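Local coordinates for argonaute protein (Marinitoga piezophila, PDB 5I4A), which uses short 5'-hydroxyl RNA guides to bind complementary targets and cleaves single-stranded DNA, possibly in defence against invading mobile genetic elements, at residues G168-I173 with G187-D192. Numbering follows the deposited sequence.
Sequences GYLYNI and GILKID. With nucleotides of chain B.
The carboxamide of Asn-172 turns one face to the uracil of U20 of chain B, whose C5–C6 side points at it. Asn-172 CG lies almost in the plane of the base, and the two flat groups stand at about 73°. The approach is close along the whole amide: U20 C6 is 3.2 Å from Asn-172 OD1 and 3.4 Å from Asn-172 ND2, and the base C5 is also 3.4 Å from Asn-172 ND2. The anti placement of CG relative to the backbone N (chi1 -175°) carries the amide to the RNA. At the oxygen end OD1 accepts a hydrogen bond from Ser-175 N and a weak one from Lys-174 N, which fixes the rotation of the group; the side chain also packs on Tyr-207. Replacing Asn-172 by alanine would probably leave the base edge without its amide neighbour and Ser-175 N without this acceptor.

Strands 169-172 and 188-192 belong to the PAZ domain part of a larger antiparallel sheet, each pairing with strand 178-185, which lies between them. PAZ domains characteristically hold the 3' end of the guide, a role consistent with the RNA lying here. Leu-170 and Ile-191 have CA atoms 8.0 Å apart, and side chains alone bridge the interval.

One methyl does the bridging. Leu-170 CD1 meets Ile-191 CG2 obliquely at 3.5 Å, and the tip of Leu-189 comes from the same strand as Ile-191, with its CD2 4.1 Å from Leu-170 CD1. Tyr-181 packs against both leucines, Phe-209 against Leu-170, and Tyr-207 against Leu-189 and Ile-191. Ile-191 also packs on another uracil of the bound RNA.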
# COMPACT_ATOMS: atom_id res chain seq x y z
N GLY A 168 5.11 20.33 6.33
CA GLY A 168 4.71 19.58 7.49
C GLY A 168 5.65 18.48 7.93
O GLY A 168 5.39 17.84 8.95
N TYR A 169 6.73 18.24 7.20
CA TYR A 169 7.65 17.15 7.52
C TYR A 169 9.08 17.58 7.30
O TYR A 169 9.40 18.18 6.26
CB TYR A 169 7.33 15.90 6.70
CG TYR A 169 6.07 15.19 7.16
CD1 TYR A 169 4.83 15.54 6.64
CD2 TYR A 169 6.13 14.19 8.11
CE1 TYR A 169 3.68 14.90 7.06
CE2 TYR A 169 4.99 13.55 8.54
CZ TYR A 169 3.76 13.91 8.01
OH TYR A 169 2.62 13.27 8.44
N LEU A 170 9.94 17.26 8.26
CA LEU A 170 11.36 17.56 8.20
C LEU A 170 12.15 16.29 7.91
O LEU A 170 11.89 15.25 8.52
CB LEU A 170 11.85 18.17 9.52
CG LEU A 170 11.12 19.42 10.01
CD1 LEU A 170 11.47 19.69 11.46
CD2 LEU A 170 11.49 20.61 9.16
N TYR A 171 13.10 16.38 6.99
CA TYR A 171 14.00 15.28 6.69
C TYR A 171 15.35 15.55 7.34
O TYR A 171 15.94 16.62 7.15
CB TYR A 171 14.17 15.11 5.17
CG TYR A 171 15.40 14.33 4.79
CD1 TYR A 171 15.53 12.99 5.14
CD2 TYR A 171 16.43 14.92 4.06
CE1 TYR A 171 16.66 12.27 4.79
CE2 TYR A 171 17.55 14.20 3.70
CZ TYR A 171 17.66 12.88 4.07
OH TYR A 171 18.78 12.16 3.72
N ASN A 172 15.83 14.58 8.12
CA ASN A 172 17.11 14.71 8.81
C ASN A 172 18.22 14.21 7.90
O ASN A 172 18.18 13.07 7.42
CB ASN A 172 17.11 13.92 10.12
CG ASN A 172 18.38 14.12 10.92
OD1 ASN A 172 19.41 13.50 10.64
ND2 ASN A 172 18.32 15.00 11.91
N ILE A 173 19.22 15.07 7.67
CA ILE A 173 20.31 14.73 6.76
C ILE A 173 21.12 13.55 7.29
O ILE A 173 21.60 12.72 6.51
CB ILE A 173 21.19 15.97 6.51
CG1 ILE A 173 22.34 15.66 5.55
CG2 ILE A 173 21.73 16.52 7.81
CD1 ILE A 173 23.67 15.32 6.22
N GLY A 187 14.68 30.56 16.97
CA GLY A 187 15.88 29.76 16.83
C GLY A 187 15.82 28.38 17.44
O GLY A 187 16.85 27.69 17.44
N ILE A 188 14.68 27.95 17.96
CA ILE A 188 14.52 26.60 18.51
C ILE A 188 13.55 25.83 17.62
O ILE A 188 12.42 26.27 17.39
CB ILE A 188 14.07 26.62 19.98
CG1 ILE A 188 12.73 27.35 20.15
CG2 ILE A 188 15.13 27.28 20.85
CD1 ILE A 188 11.92 26.87 21.33
N LEU A 189 14.01 24.70 17.10
CA LEU A 189 13.24 23.86 16.20
C LEU A 189 12.69 22.67 16.98
O LEU A 189 13.43 22.01 17.71
CB LEU A 189 14.11 23.39 15.03
CG LEU A 189 13.45 22.59 13.90
CD1 LEU A 189 12.45 23.46 13.15
CD2 LEU A 189 14.52 22.05 12.96
N LYS A 190 11.40 22.40 16.82
CA LYS A 190 10.73 21.35 17.57
C LYS A 190 10.12 20.34 16.61
O LYS A 190 9.45 20.71 15.65
CB LYS A 190 9.65 21.94 18.50
CG LYS A 190 10.23 22.88 19.55
CD LYS A 190 9.47 22.83 20.86
CE LYS A 190 8.16 23.58 20.78
NZ LYS A 190 7.63 23.92 22.13
N ILE A 191 10.37 19.06 16.89
CA ILE A 191 9.96 17.96 16.04
C ILE A 191 9.12 16.99 16.85
O ILE A 191 9.14 16.98 18.09
CB ILE A 191 11.17 17.23 15.42
CG1 ILE A 191 12.05 16.63 16.52
CG2 ILE A 191 12.00 18.18 14.58
CD1 ILE A 191 13.33 15.99 16.01
N ASP A 192 8.37 16.15 16.14
CA ASP A 192 7.55 15.11 16.75
C ASP A 192 8.31 13.78 16.69
O ASP A 192 8.79 13.39 15.63
CB ASP A 192 6.20 14.99 16.05
CG ASP A 192 5.20 14.15 16.83
OD1 ASP A 192 5.62 13.26 17.61
OD2 ASP A 192 3.98 14.37 16.66
P U B 20 22.97 7.45 14.87
OP1 U B 20 22.41 7.34 16.24
OP2 U B 20 22.06 7.71 13.72
O5' U B 20 24.13 8.55 14.85
C5' U B 20 24.08 9.69 15.70
C4' U B 20 23.85 10.96 14.91
O4' U B 20 22.65 10.80 14.11
C3' U B 20 23.60 12.22 15.74
O3' U B 20 24.80 12.88 16.11
C2' U B 20 22.71 13.07 14.84
O2' U B 20 23.49 13.87 13.96
C1' U B 20 21.96 12.02 14.02
N1 U B 20 20.54 11.82 14.42
C2 U B 20 20.20 11.11 15.56
O2 U B 20 21.00 10.60 16.33
N3 U B 20 18.85 11.00 15.79
C4 U B 20 17.82 11.50 15.03
O4 U B 20 16.66 11.31 15.38
C5 U B 20 18.25 12.22 13.87
C6 U B 20 19.56 12.35 13.62